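Local coordinates for putative MCP-type signal transduction protein (Campylobacter jejuni subsp. jejuni serotype O:2, PDB 4WY9) that probably senses chemical signals through its periplasmic tandem-PAS domain and relays them to the chemotaxis machinery of the cell, at residues F96-L107 and K120-A129; A246-F255 and S265-K273. All coordinates share one frame; numbering follows the deposited sequence.

Contact 1: F96-L107 and K120-A129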
ATOM      1  N   PHE A  96      -0.018  25.595   2.440  1.00  8.67           N
ATOM      2  CA  PHE A  96      -0.249  24.161   2.220  1.00  9.05           C
ATOM      3  C   PHE A  96       0.916  23.317   2.668  1.00  8.69           C
ATOM      4  O   PHE A  96       0.757  22.138   2.922  1.00  9.26           O
ATOM      5  CB  PHE A  96      -0.517  23.872   0.734  1.00 10.42           C
ATOM      6  CG  PHE A  96      -1.890  24.239   0.250  1.00 13.21           C
ATOM      7  CD1 PHE A  96      -2.829  24.858   1.065  1.00 16.05           C
ATOM      8  CD2 PHE A  96      -2.252  23.948  -1.019  1.00 18.19           C
ATOM      9  CE1 PHE A  96      -4.074  25.160   0.609  1.00 17.86           C
ATOM     10  CE2 PHE A  96      -3.531  24.293  -1.503  1.00 22.08           C
ATOM     11  CZ  PHE A  96      -4.437  24.897  -0.665  1.00 18.64           C
ATOM     12  N   PHE A  97       2.111  23.912   2.728  1.00  7.52           N
ATOM     13  CA  PHE A  97       3.311  23.162   3.103  1.00  7.17           C
ATOM     14  C   PHE A  97       3.482  23.031   4.612  1.00  7.58           C
ATOM     15  O   PHE A  97       4.443  22.413   5.065  1.00  8.98           O
ATOM     16  CB  PHE A  97       4.560  23.809   2.527  1.00  8.09           C
ATOM     17  CG  PHE A  97       4.634  23.851   1.026  1.00  8.96           C
ATOM     18  CD1 PHE A  97       3.874  22.990   0.234  1.00  9.81           C
ATOM     19  CD2 PHE A  97       5.486  24.732   0.395  1.00 10.29           C
ATOM     20  CE1 PHE A  97       3.973  23.028  -1.128  1.00 11.77           C
ATOM     21  CE2 PHE A  97       5.609  24.784  -0.966  1.00 12.35           C
ATOM     22  CZ  PHE A  97       4.836  23.934  -1.754  1.00 12.61           C
ATOM     23  N   ASN A  98       2.594  23.639   5.395  1.00  7.52           N
ATOM     24  CA  ASN A  98       2.753  23.660   6.829  1.00  8.49           C
ATOM     25  C   ASN A  98       1.647  22.858   7.520  1.00  7.89           C
ATOM     26  O   ASN A  98       0.477  23.137   7.291  1.00  9.99           O
ATOM     27  CB  ASN A  98       2.709  25.097   7.364  1.00 11.93           C
ATOM     28  CG  ASN A  98       3.880  25.900   6.893  1.00 16.89           C
ATOM     29  OD1 ASN A  98       4.886  26.044   7.653  1.00 23.16           O
ATOM     30  ND2 ASN A  98       3.778  26.441   5.760  1.00 17.38           N
ATOM     31  N   THR A  99       2.047  21.893   8.338  1.00  7.80           N
ATOM     32  CA  THR A  99       1.084  21.147   9.117  1.00  8.12           C
ATOM     33  C   THR A  99       0.613  21.993  10.296  1.00 10.59           C
ATOM     34  O   THR A  99       1.162  23.066  10.557  1.00 11.21           O
ATOM     35  CB  THR A  99       1.652  19.821   9.618  1.00  8.64           C
ATOM     36  OG1 THR A  99       2.587  20.098  10.688  1.00  8.92           O
ATOM     37  CG2 THR A  99       2.324  19.036   8.507  1.00  9.25           C
ATOM     38  N   GLN A 100      -0.336  21.478  11.040  1.00 11.61           N
ATOM     39  CA  GLN A 100      -0.867  22.206  12.190  1.00 13.61           C
ATOM     40  C   GLN A 100       0.212  22.457  13.244  1.00 11.94           C
ATOM     41  O   GLN A 100       0.140  23.430  13.980  1.00 14.58           O
ATOM     42  CB  GLN A 100      -2.038  21.466  12.826  1.00 17.14           C
ATOM     43  CG  GLN A 100      -3.240  21.397  11.928  1.00 25.76           C
ATOM     44  CD  GLN A 100      -4.246  22.487  12.235  1.00 37.79           C
ATOM     45  OE1 GLN A 100      -4.397  22.972  13.393  1.00 40.72           O
ATOM     46  NE2 GLN A 100      -4.987  22.875  11.215  1.00 45.92           N
ATOM     47  N   SER A 101       1.212  21.578  13.326  1.00 11.24           N
ATOM     48  CA  SER A 101       2.295  21.732  14.289  1.00 11.76           C
ATOM     49  C   SER A 101       3.528  22.358  13.645  1.00 11.59           C
ATOM     50  O   SER A 101       4.615  22.355  14.247  1.00 12.68           O
ATOM     51  CB  SER A 101       2.661  20.409  14.941  1.00 12.31           C
ATOM     52  OG  SER A 101       3.251  19.523  14.021  1.00 11.32           O
ATOM     53  N   GLY A 102       3.378  22.922  12.453  1.00 11.34           N
ATOM     54  CA  GLY A 102       4.465  23.663  11.820  1.00 13.08           C
ATOM     55  C   GLY A 102       5.522  22.807  11.177  1.00 10.69           C
ATOM     56  O   GLY A 102       6.609  23.280  10.827  1.00 13.73           O
ATOM     57  N   LYS A 103       5.220  21.530  10.965  1.00  8.81           N
ATOM     58  CA  LYS A 103       6.119  20.694  10.196  1.00  8.57           C
ATOM     59  C   LYS A 103       5.993  20.991   8.710  1.00  7.62           C
ATOM     60  O   LYS A 103       4.953  21.440   8.241  1.00 10.07           O
ATOM     61  CB  LYS A 103       5.850  19.212  10.458  1.00 10.96           C
ATOM     62  CG  LYS A 103       6.254  18.835  11.875  1.00 14.70           C
ATOM     63  CD  LYS A 103       6.160  17.396  12.141  1.00 16.82           C
ATOM     64  CE  LYS A 103       6.777  17.131  13.519  1.00 19.11           C
ATOM     65  NZ  LYS A 103       5.925  17.650  14.573  1.00 20.94           N
ATOM     66  N   PHE A 104       7.066  20.736   7.979  1.00  7.37           N
ATOM     67  CA  PHE A 104       7.114  21.028   6.561  1.00  6.85           C
ATOM     68  C   PHE A 104       6.841  19.774   5.742  1.00  6.02           C
ATOM     69  O   PHE A 104       7.646  18.841   5.708  1.00  6.66           O
ATOM     70  CB  PHE A 104       8.458  21.628   6.153  1.00  7.85           C
ATOM     71  CG  PHE A 104       8.502  22.007   4.701  1.00  8.12           C
ATOM     72  CD1 PHE A 104       7.977  23.228   4.274  1.00  9.38           C
ATOM     73  CD2 PHE A 104       9.017  21.142   3.749  1.00  7.96           C
ATOM     74  CE1 PHE A 104       7.972  23.564   2.952  1.00 10.09           C
ATOM     75  CE2 PHE A 104       9.032  21.491   2.420  1.00  8.89           C
ATOM     76  CZ  PHE A 104       8.510  22.697   2.022  1.00  9.27           C
ATOM     77  N   VAL A 105       5.685  19.749   5.076  1.00  6.73           N
ATOM     78  CA  VAL A 105       5.267  18.625   4.256  1.00  7.21           C
ATOM     79  C   VAL A 105       4.682  19.164   2.952  1.00  7.05           C
ATOM     80  O   VAL A 105       3.716  19.930   2.968  1.00  7.79           O
ATOM     81  CB  VAL A 105       4.241  17.707   4.971  1.00  8.65           C
ATOM     82  CG1 VAL A 105       3.792  16.615   4.008  1.00 11.10           C
ATOM     83  CG2 VAL A 105       4.790  17.141   6.260  1.00  8.66           C
ATOM     84  N   MET A 106       5.290  18.803   1.832  1.00  6.88           N
ATOM     85  CA  MET A 106       4.740  19.075   0.522  1.00  7.77           C
ATOM     86  C   MET A 106       3.905  17.882   0.118  1.00  7.17           C
ATOM     87  O   MET A 106       4.468  16.819  -0.171  1.00  9.88           O
ATOM     88  CB  MET A 106       5.837  19.318  -0.492  1.00  8.92           C
ATOM     89  CG  MET A 106       6.790  20.447  -0.084  1.00 10.36           C
ATOM     90  SD  MET A 106       8.305  20.555  -1.087  1.00 12.24           S
ATOM     91  CE  MET A 106       7.687  21.335  -2.525  1.00 14.43           C
ATOM     92  N   LEU A 107       2.581  18.033   0.114  1.00  8.02           N
ATOM     93  CA  LEU A 107       1.654  16.956  -0.147  1.00  8.05           C
ATOM     94  C   LEU A 107       0.915  17.232  -1.443  1.00  9.24           C
ATOM     95  O   LEU A 107       0.331  18.314  -1.597  1.00  9.80           O
ATOM     96  CB  LEU A 107       0.662  16.805   1.008  1.00  9.18           C
ATOM     97  CG  LEU A 107      -0.430  15.729   0.901  1.00  8.89           C
ATOM     98  CD1 LEU A 107       0.169  14.325   0.800  1.00 10.28           C
ATOM     99  CD2 LEU A 107      -1.385  15.829   2.067  1.00 11.70           C
ATOM    100  N   LYS A 120      -1.412  18.275  -7.907  1.00 21.57           N
ATOM    101  CA  LYS A 120      -1.491  19.608  -7.326  1.00 22.66           C
ATOM    102  C   LYS A 120      -1.275  19.542  -5.839  1.00 17.89           C
ATOM    103  O   LYS A 120      -1.618  18.547  -5.190  1.00 16.23           O
ATOM    104  CB  LYS A 120      -2.875  20.238  -7.576  1.00 29.37           C
ATOM    105  CG  LYS A 120      -4.015  19.344  -7.097  1.00 35.11           C
ATOM    106  CD  LYS A 120      -5.264  20.175  -6.764  1.00 41.14           C
ATOM    107  CE  LYS A 120      -6.491  19.299  -6.553  1.00 43.49           C
ATOM    108  NZ  LYS A 120      -6.153  18.008  -5.909  1.00 43.42           N
ATOM    109  N   ALA A 121      -0.677  20.595  -5.294  1.00 17.59           N
ATOM    110  CA  ALA A 121      -0.454  20.664  -3.848  1.00 15.10           C
ATOM    111  C   ALA A 121      -1.802  20.814  -3.138  1.00 15.47           C
ATOM    112  O   ALA A 121      -2.687  21.549  -3.585  1.00 19.28           O
ATOM    113  CB  ALA A 121       0.458  21.812  -3.483  1.00 17.28           C
ATOM    114  N   ILE A 122      -1.934  20.094  -2.025  1.00 12.30           N
ATOM    115  CA  ILE A 122      -3.075  20.243  -1.135  1.00 13.37           C
ATOM    116  C   ILE A 122      -2.575  20.472   0.261  1.00 12.73           C
ATOM    117  O   ILE A 122      -1.375  20.323   0.534  1.00 12.12           O
ATOM    118  CB  ILE A 122      -3.971  18.980  -1.157  1.00 13.82           C
ATOM    119  CG1 ILE A 122      -3.189  17.731  -0.707  1.00 14.43           C
ATOM    120  CG2 ILE A 122      -4.573  18.768  -2.540  1.00 15.77           C
ATOM    121  CD1 ILE A 122      -4.064  16.556  -0.333  1.00 16.42           C
ATOM    122  N   GLN A 123      -3.476  20.849   1.161  1.00 12.45           N
ATOM    123  CA  GLN A 123      -3.065  21.169   2.518  1.00 10.91           C
ATOM    124  C   GLN A 123      -2.427  19.965   3.195  1.00 10.84           C
ATOM    125  O   GLN A 123      -3.062  18.919   3.320  1.00 13.34           O
ATOM    126  CB  GLN A 123      -4.235  21.678   3.346  1.00 12.30           C
ATOM    127  CG  GLN A 123      -3.871  22.025   4.777  1.00 12.24           C
ATOM    128  CD  GLN A 123      -2.882  23.149   4.852  1.00 12.14           C
ATOM    129  OE1 GLN A 123      -3.158  24.256   4.393  1.00 14.95           O
ATOM    130  NE2 GLN A 123      -1.746  22.877   5.439  1.00 11.05           N
ATOM    131  N   ALA A 124      -1.174  20.122   3.654  1.00 10.27           N
ATOM    132  CA  ALA A 124      -0.490  19.068   4.387  1.00 12.06           C
ATOM    133  C   ALA A 124      -0.974  18.913   5.797  1.00 10.15           C
ATOM    134  O   ALA A 124      -1.477  19.860   6.401  1.00 10.01           O
ATOM    135  CB  ALA A 124       0.972  19.279   4.389  1.00 14.12           C
ATOM    136  N   SER A 125      -0.805  17.720   6.339  1.00 11.56           N
ATOM    137  CA  SER A 125      -1.289  17.383   7.630  1.00 12.74           C
ATOM    138  C   SER A 125      -0.275  16.604   8.407  1.00 10.81           C
ATOM    139  O   SER A 125       0.568  15.919   7.828  1.00 10.33           O
ATOM    140  CB  SER A 125      -2.577  16.490   7.470  1.00 19.92           C
ATOM    141  OG  SER A 125      -2.751  15.639   8.467  1.00 24.11           O
ATOM    142  N   ASP A 126      -0.336  16.688   9.732  1.00  9.70           N
ATOM    143  CA  ASP A 126       0.545  15.894  10.581  1.00  8.90           C
ATOM    144  C   ASP A 126       0.301  14.404  10.451  1.00  8.60           C
ATOM    145  O   ASP A 126       1.130  13.593  10.898  1.00 10.09           O
ATOM    146  CB  ASP A 126       0.408  16.351  12.043  1.00 11.24           C
ATOM    147  CG  ASP A 126       1.192  17.636  12.284  1.00 12.58           C
ATOM    148  OD1 ASP A 126       2.338  17.721  11.829  1.00 11.16           O
ATOM    149  OD2 ASP A 126       0.662  18.560  12.921  1.00 16.29           O
ATOM    150  N   GLU A 127      -0.814  14.002   9.850  1.00  8.16           N
ATOM    151  CA  GLU A 127      -1.056  12.585   9.581  1.00  9.97           C
ATOM    152  C   GLU A 127       0.106  12.009   8.776  1.00 10.30           C
ATOM    153  O   GLU A 127       0.488  10.856   8.940  1.00 11.33           O
ATOM    154  CB  GLU A 127      -2.352  12.405   8.831  1.00 13.16           C
ATOM    155  CG  GLU A 127      -2.756  10.988   8.579  1.00 18.11           C
ATOM    156  CD  GLU A 127      -4.251  10.837   8.292  1.00 24.24           C
ATOM    157  OE1 GLU A 127      -4.585  10.772   7.146  1.00 24.28           O
ATOM    158  OE2 GLU A 127      -5.044  10.900   9.231  1.00 32.01           O
ATOM    159  N   ILE A 128       0.711  12.827   7.897  1.00  8.91           N
ATOM    160  CA  ILE A 128       1.831  12.369   7.102  1.00  8.14           C
ATOM    161  C   ILE A 128       3.091  12.199   7.969  1.00  8.62           C
ATOM    162  O   ILE A 128       3.763  11.169   7.924  1.00 10.06           O
ATOM    163  CB  ILE A 128       2.122  13.323   5.934  1.00  8.37           C
ATOM    164  CG1 ILE A 128       0.934  13.406   4.975  1.00 10.14           C
ATOM    165  CG2 ILE A 128       3.396  12.887   5.184  1.00 10.09           C
ATOM    166  CD1 ILE A 128       0.557  12.098   4.344  1.00  9.83           C
ATOM    167  N   ALA A 129       3.401  13.212   8.759  1.00  9.27           N
ATOM    168  CA  ALA A 129       4.586  13.187   9.578  1.00 10.82           C
ATOM    169  C   ALA A 129       4.561  12.081  10.607  1.00 10.95           C
ATOM    170  O   ALA A 129       5.597  11.562  11.001  1.00 13.87           O
ATOM    171  CB  ALA A 129       4.817  14.539  10.245  1.00 12.79           C
TER
HETATM  172  O   HOH W   1       1.362  20.539   0.588  1.00  9.55           O
HETATM  173  O   HOH W   2      -1.843  18.998  10.709  1.00 14.19           O
HETATM  174  O   HOH W   3       3.754  16.094  13.639  1.00 25.39           O
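Ile122 N donates to Leu107 O at 2.9 Å where the arms of an antiparallel hairpin part. The short strand axes, 104-107 and 120-122, run at 136° to each other, so the arms splay. The end of a 3-10 segment at Phe96 then takes over as partner: Ala124 N reaches a lone pair of Phe96 O, also at 2.9 Å. A water sits between these two bonds. It accepts from Leu107 N and lies within bonding distance of Phe96 O and Ile122 O.

Apolar side chains pack next to these bonds. The CD2 branch of Leu107 meets Ile122 CD1 at 3.7 Å. Ala124 CB sits against Val105 CB, and CG1 of Val105 touches CG2 of Ile128.

The Phe96 ring carries the backbone N of Gln123 over one face. Its CD1 lies 3.4 Å from Gln123 OE1, with ring and amide planes nearly perpendicular. The Gln123 chain leaves with CG anti to the backbone N (chi1 180°) and folds back at chi2. NE2 then donates within its own amide plane to Ala124 O, and also to Lys95 O.

Asp126 is the polar anchor. Thr99 OG1 donates to its OD1 at 2.6 Å, from 42° out of the carboxylate plane, and itself accepts from Lys103 N. Ser101 N gives OD2 a weak bond at 3.1 Å. Thr99 to Gly102 form a type I turn, of which the carboxylate holds the first residue firmly and the third weakly. One water links Gln100 N with Asp126 N. Another accepts from Lys103 NZ and donates weakly to OD1.

Ser125 N-caps the short helix through Glu127 N. With donors, a helix start and Lys103 NZ 4.5 Å from OD1, the Asp126 carboxylate is probably stabilised as an anion in this first PDC sensor domain.

Contact 2: A246-F255 and S265-K273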
ATOM      1  N   ALA A 246      -0.362 -20.755   5.979  1.00 17.52           N
ATOM      2  CA  ALA A 246       0.212 -20.477   4.666  1.00 17.98           C
ATOM      3  C   ALA A 246       0.480 -19.002   4.460  1.00 18.76           C
ATOM      4  O   ALA A 246       1.522 -18.602   3.939  1.00 18.14           O
ATOM      5  CB  ALA A 246      -0.711 -21.005   3.547  1.00 20.31           C
ATOM      6  N   ILE A 247      -0.484 -18.176   4.878  1.00 15.13           N
ATOM      7  CA  ILE A 247      -0.314 -16.734   4.785  1.00 16.08           C
ATOM      8  C   ILE A 247       0.851 -16.284   5.618  1.00 16.84           C
ATOM      9  O   ILE A 247       1.693 -15.527   5.148  1.00 17.18           O
ATOM     10  CB  ILE A 247      -1.605 -15.993   5.187  1.00 12.82           C
ATOM     11  CG1 ILE A 247      -2.725 -16.270   4.194  1.00 13.72           C
ATOM     12  CG2 ILE A 247      -1.360 -14.505   5.301  1.00 15.00           C
ATOM     13  CD1 ILE A 247      -4.126 -15.906   4.686  1.00 12.64           C
ATOM     14  N   SER A 248       0.913 -16.761   6.867  0.51 16.97           N
ATOM     15  CA  SER A 248       1.949 -16.328   7.802  0.51 18.09           C
ATOM     16  C   SER A 248       3.341 -16.678   7.285  0.51 20.72           C
ATOM     17  O   SER A 248       4.320 -15.953   7.527  0.51 22.27           O
ATOM     18  CB  SER A 248       1.701 -16.968   9.185  0.51 18.92           C
ATOM     19  OG  SER A 248       0.446 -16.565   9.717  0.51 19.25           O
ATOM     20  N   GLU A 249       3.427 -17.785   6.566  1.00 19.49           N
ATOM     21  CA  GLU A 249       4.681 -18.288   6.047  1.00 21.04           C
ATOM     22  C   GLU A 249       5.016 -17.827   4.636  1.00 18.73           C
ATOM     23  O   GLU A 249       6.089 -18.139   4.112  1.00 20.78           O
ATOM     24  CB  GLU A 249       4.659 -19.802   6.118  1.00 21.15           C
ATOM     25  CG  GLU A 249       4.604 -20.336   7.541  1.00 27.69           C
ATOM     26  CD  GLU A 249       4.288 -21.814   7.611  1.00 27.30           C
ATOM     27  OE1 GLU A 249       4.116 -22.444   6.572  1.00 33.00           O
ATOM     28  OE2 GLU A 249       4.146 -22.337   8.729  1.00 33.83           O
ATOM     29  N   GLY A 250       4.126 -17.049   4.032  1.00 18.05           N
ATOM     30  CA  GLY A 250       4.379 -16.540   2.708  1.00 18.59           C
ATOM     31  C   GLY A 250       4.348 -17.599   1.626  1.00 18.41           C
ATOM     32  O   GLY A 250       5.078 -17.518   0.639  1.00 19.74           O
ATOM     33  N   LYS A 251       3.499 -18.613   1.802  1.00 16.52           N
ATOM     34  CA  LYS A 251       3.399 -19.709   0.874  1.00 17.92           C
ATOM     35  C   LYS A 251       2.185 -19.647  -0.007  1.00 14.34           C
ATOM     36  O   LYS A 251       1.266 -18.870   0.239  1.00 13.30           O
ATOM     37  CB  LYS A 251       3.480 -21.007   1.609  1.00 20.97           C
ATOM     38  CG  LYS A 251       4.842 -21.213   2.285  1.00 25.78           C
ATOM     39  CD  LYS A 251       4.802 -22.430   3.140  1.00 34.12           C
ATOM     40  CE  LYS A 251       6.191 -22.871   3.627  1.00 37.20           C
ATOM     41  NZ  LYS A 251       6.051 -24.307   3.967  1.00 45.01           N
ATOM     42  N   ASN A 252       2.164 -20.500  -1.041  1.00 14.56           N
ATOM     43  CA  ASN A 252       0.997 -20.644  -1.899  1.00 14.48           C
ATOM     44  C   ASN A 252       0.322 -21.955  -1.615  1.00 15.05           C
ATOM     45  O   ASN A 252       0.964 -22.909  -1.176  1.00 19.45           O
ATOM     46  CB  ASN A 252       1.350 -20.582  -3.395  1.00 13.33           C
ATOM     47  CG  ASN A 252       2.087 -19.309  -3.798  1.00 13.95           C
ATOM     48  OD1 ASN A 252       2.041 -18.304  -3.113  1.00 15.02           O
ATOM     49  ND2 ASN A 252       2.778 -19.360  -4.923  1.00 16.38           N
ATOM     50  N   GLY A 253      -0.968 -22.055  -1.896  1.00 11.36           N
ATOM     51  CA  GLY A 253      -1.638 -23.351  -1.804  1.00 11.45           C
ATOM     52  C   GLY A 253      -3.128 -23.213  -1.876  1.00  9.20           C
ATOM     53  O   GLY A 253      -3.661 -22.104  -1.924  1.00  9.60           O
ATOM     54  N   VAL A 254      -3.837 -24.329  -1.912  0.64  9.07           N
ATOM     55  CA  VAL A 254      -5.284 -24.365  -1.888  0.64  7.69           C
ATOM     56  C   VAL A 254      -5.759 -25.286  -0.787  0.64  8.70           C
ATOM     57  O   VAL A 254      -5.329 -26.437  -0.697  0.64 11.63           O
ATOM     58  CB  VAL A 254      -5.893 -24.816  -3.254  0.64 10.12           C
ATOM     59  CG1 VAL A 254      -7.417 -24.505  -3.212  0.64 13.26           C
ATOM     60  CG2 VAL A 254      -5.261 -24.073  -4.401  0.64  8.16           C
ATOM     61  N   PHE A 255      -6.672 -24.784   0.022  1.00  8.58           N
ATOM     62  CA  PHE A 255      -7.040 -25.384   1.272  1.00  9.57           C
ATOM     63  C   PHE A 255      -8.539 -25.500   1.452  1.00  9.34           C
ATOM     64  O   PHE A 255      -9.300 -24.715   0.894  1.00 10.48           O
ATOM     65  CB  PHE A 255      -6.464 -24.537   2.442  1.00 11.15           C
ATOM     66  CG  PHE A 255      -5.013 -24.284   2.329  1.00 12.60           C
ATOM     67  CD1 PHE A 255      -4.101 -25.231   2.686  1.00 16.45           C
ATOM     68  CD2 PHE A 255      -4.556 -23.093   1.792  1.00 12.84           C
ATOM     69  CE1 PHE A 255      -2.746 -25.024   2.551  1.00 15.94           C
ATOM     70  CE2 PHE A 255      -3.197 -22.857   1.652  1.00 14.47           C
ATOM     71  CZ  PHE A 255      -2.294 -23.820   2.040  1.00 16.37           C
ATOM     72  N   SER A 265     -15.610 -23.772   2.534  1.00  8.17           N
ATOM     73  CA  SER A 265     -15.118 -23.323   1.256  1.00  7.54           C
ATOM     74  C   SER A 265     -13.845 -24.025   0.815  1.00  7.36           C
ATOM     75  O   SER A 265     -13.149 -24.646   1.630  1.00  7.91           O
ATOM     76  CB  SER A 265     -14.849 -21.805   1.285  1.00  8.25           C
ATOM     77  OG  SER A 265     -15.983 -21.073   1.773  1.00  8.58           O
ATOM     78  N   TYR A 266     -13.531 -23.890  -0.474  1.00  7.36           N
ATOM     79  CA  TYR A 266     -12.172 -24.024  -0.957  1.00  7.29           C
ATOM     80  C   TYR A 266     -11.553 -22.635  -0.946  1.00  7.13           C
ATOM     81  O   TYR A 266     -12.219 -21.654  -1.282  1.00  7.86           O
ATOM     82  CB  TYR A 266     -12.122 -24.622  -2.360  1.00  7.95           C
ATOM     83  CG  TYR A 266     -12.721 -26.010  -2.435  1.00  7.83           C
ATOM     84  CD1 TYR A 266     -12.088 -27.077  -1.845  1.00  9.19           C
ATOM     85  CD2 TYR A 266     -13.905 -26.243  -3.125  1.00  9.04           C
ATOM     86  CE1 TYR A 266     -12.636 -28.360  -1.884  1.00  9.14           C
ATOM     87  CE2 TYR A 266     -14.448 -27.498  -3.179  1.00  8.85           C
ATOM     88  CZ  TYR A 266     -13.810 -28.563  -2.572  1.00  8.97           C
ATOM     89  OH  TYR A 266     -14.370 -29.815  -2.637  1.00 10.26           O
ATOM     90  N   ALA A 267     -10.284 -22.534  -0.573  1.00  9.43           N
ATOM     91  CA  ALA A 267      -9.584 -21.241  -0.547  1.00 10.39           C
ATOM     92  C   ALA A 267      -8.223 -21.379  -1.150  1.00 10.53           C
ATOM     93  O   ALA A 267      -7.474 -22.279  -0.759  1.00 15.81           O
ATOM     94  CB  ALA A 267      -9.464 -20.702   0.863  1.00 12.96           C
ATOM     95  N   ALA A 268      -7.856 -20.461  -2.031  1.00  7.15           N
ATOM     96  CA  ALA A 268      -6.512 -20.404  -2.535  1.00  7.31           C
ATOM     97  C   ALA A 268      -5.788 -19.191  -1.990  1.00  6.97           C
ATOM     98  O   ALA A 268      -6.394 -18.118  -1.810  1.00  7.12           O
ATOM     99  CB  ALA A 268      -6.484 -20.378  -4.039  1.00  9.60           C
ATOM    100  N   ILE A 269      -4.495 -19.357  -1.758  1.00  6.82           N
ATOM    101  CA  ILE A 269      -3.596 -18.291  -1.339  1.00  7.99           C
ATOM    102  C   ILE A 269      -2.500 -18.163  -2.363  1.00  7.79           C
ATOM    103  O   ILE A 269      -1.907 -19.166  -2.759  1.00  8.25           O
ATOM    104  CB  ILE A 269      -2.947 -18.562   0.056  1.00 10.92           C
ATOM    105  CG1 ILE A 269      -4.023 -18.678   1.119  1.00 14.92           C
ATOM    106  CG2 ILE A 269      -1.913 -17.532   0.446  1.00 14.31           C
ATOM    107  CD1 ILE A 269      -4.745 -17.469   1.325  1.00 16.97           C
ATOM    108  N   ASN A 270      -2.197 -16.932  -2.768  1.00  8.17           N
ATOM    109  CA  ASN A 270      -0.978 -16.668  -3.504  1.00  7.45           C
ATOM    110  C   ASN A 270      -0.247 -15.552  -2.762  1.00  7.89           C
ATOM    111  O   ASN A 270      -0.770 -14.430  -2.632  1.00  8.97           O
ATOM    112  CB  ASN A 270      -1.246 -16.294  -4.962  1.00  8.60           C
ATOM    113  CG  ASN A 270       0.007 -16.210  -5.763  1.00  9.80           C
ATOM    114  OD1 ASN A 270       0.807 -15.297  -5.582  1.00 11.30           O
ATOM    115  ND2 ASN A 270       0.236 -17.187  -6.627  1.00 11.37           N
ATOM    116  N   SER A 271       0.907 -15.882  -2.232  1.00  9.31           N
ATOM    117  CA  SER A 271       1.726 -14.999  -1.449  1.00  9.53           C
ATOM    118  C   SER A 271       2.802 -14.366  -2.277  1.00 10.90           C
ATOM    119  O   SER A 271       3.425 -15.020  -3.115  1.00 13.42           O
ATOM    120  CB  SER A 271       2.348 -15.751  -0.264  1.00 11.00           C
ATOM    121  OG  SER A 271       1.371 -16.163   0.648  1.00 12.09           O
ATOM    122  N   PHE A 272       3.091 -13.085  -2.015  1.00 11.73           N
ATOM    123  CA  PHE A 272       4.128 -12.378  -2.720  1.00 12.31           C
ATOM    124  C   PHE A 272       4.836 -11.369  -1.820  1.00 12.46           C
ATOM    125  O   PHE A 272       4.257 -10.879  -0.858  1.00 13.23           O
ATOM    126  CB  PHE A 272       3.602 -11.709  -3.983  1.00 13.45           C
ATOM    127  CG  PHE A 272       2.493 -10.699  -3.735  1.00 13.90           C
ATOM    128  CD1 PHE A 272       1.156 -11.098  -3.619  1.00 14.97           C
ATOM    129  CD2 PHE A 272       2.765  -9.342  -3.681  1.00 15.68           C
ATOM    130  CE1 PHE A 272       0.166 -10.171  -3.406  1.00 15.72           C
ATOM    131  CE2 PHE A 272       1.744  -8.413  -3.492  1.00 14.68           C
ATOM    132  CZ  PHE A 272       0.434  -8.844  -3.384  1.00 14.82           C
ATOM    133  N   LYS A 273       6.077 -11.072  -2.157  1.00 13.99           N
ATOM    134  CA  LYS A 273       6.856 -10.130  -1.413  1.00 14.15           C
ATOM    135  C   LYS A 273       6.970  -8.851  -2.185  1.00 14.51           C
ATOM    136  O   LYS A 273       7.045  -8.854  -3.408  1.00 17.75           O
ATOM    137  CB  LYS A 273       8.251 -10.667  -1.089  1.00 18.35           C
ATOM    138  CG  LYS A 273       8.275 -11.819  -0.076  1.00 23.29           C
ATOM    139  CD  LYS A 273       9.659 -12.395   0.007  1.00 28.51           C
ATOM    140  CE  LYS A 273       9.609 -13.927   0.112  1.00 36.99           C
ATOM    141  NZ  LYS A 273      10.928 -14.574  -0.029  1.00 41.65           N
TER
HETATM  142  O   HOH W   4       1.641 -14.400   2.750  1.00 17.57           O
HETATM  143  O   HOH W   5       3.646 -16.562  -5.305  1.00 25.11           O
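Gly253 and Phe255 pair with Ile269 and Ala267 in an antiparallel beta hairpin. It forms one edge of a five-stranded sheet of order 2-1-5-4-3, consistent with a PAS-type sensor module. The short strand axes cross at 161°. Gly253 and Ile269 exchange backbone bonds in both directions, of which Ile269 N to Gly253 O is the shorter at 2.9 Å. Phe255 and Ala267 do the same, with Phe255 N to Ala267 O at 2.7 Å. Val254 and Ala268 form the non-hydrogen-bonded pair between them.

The tight part is the face under helix 241-249. Ile269 is central there: its CD1 meets Ile247 CG1 at 3.7 Å, the side chains crossing at about a right angle. Its CG2 lies against Lys251 O. The Phe255 ring presents its edge to Ile269 CG1 and covers Gly253, with CZ 3.9 Å from Gly253 CA. Ala280 and Leu282 of the neighbouring strand also touch Ile269.

The helix ends in a Schellman motif at Gly250, where the contact turns polar. Ser271 OG stands beside its own backbone N (chi1 -66°), which brings it to Lys251 O at 2.7 Å, from above the carbonyl plane. A water donates to both Ser271 OG and Ile247 O. Glu249 and Lys251 are exposed, joined by a long salt bridge.

The opposite face is looser on its Val254-Asn252 side, while helix 8-51 covers Asn270 through Thr20 and Ala24. Val254, which has two conformers, lies near Ala268 CB and Ala267 O. Beyond it the Asn252 and Asn270 amides stack side by side, their planes 26° apart. Asn252 OD1 accepts from Ser271 N at 2.8 Å and so extends the ladder through a side chain. Asn252 ND2 donates to a water 3.0 Å away, within bonding distance of Asn270 OD1 and Ser271 O.

How the contacts relate
Contact 1 and contact 2 lie on opposite sides of the chain's centre, their own centres about 39 Å apart and their nearest atoms about 22 Å apart. They hold no element in common. Each joins the arms of an antiparallel hairpin and includes a short piece of helix, and both are partly buried. Contact 1 belongs to the seven-stranded sheet of the first PDC sensor domain; contact 2 edges the five-stranded sheet. The chemistry differs accordingly. In contact 1 the ladder is short and splayed, and a carboxylate with waters does much of the joining. In contact 2 regular backbone pairing dominates, with an isoleucine of the helix set against one of the sheet and polar groups at the helix end.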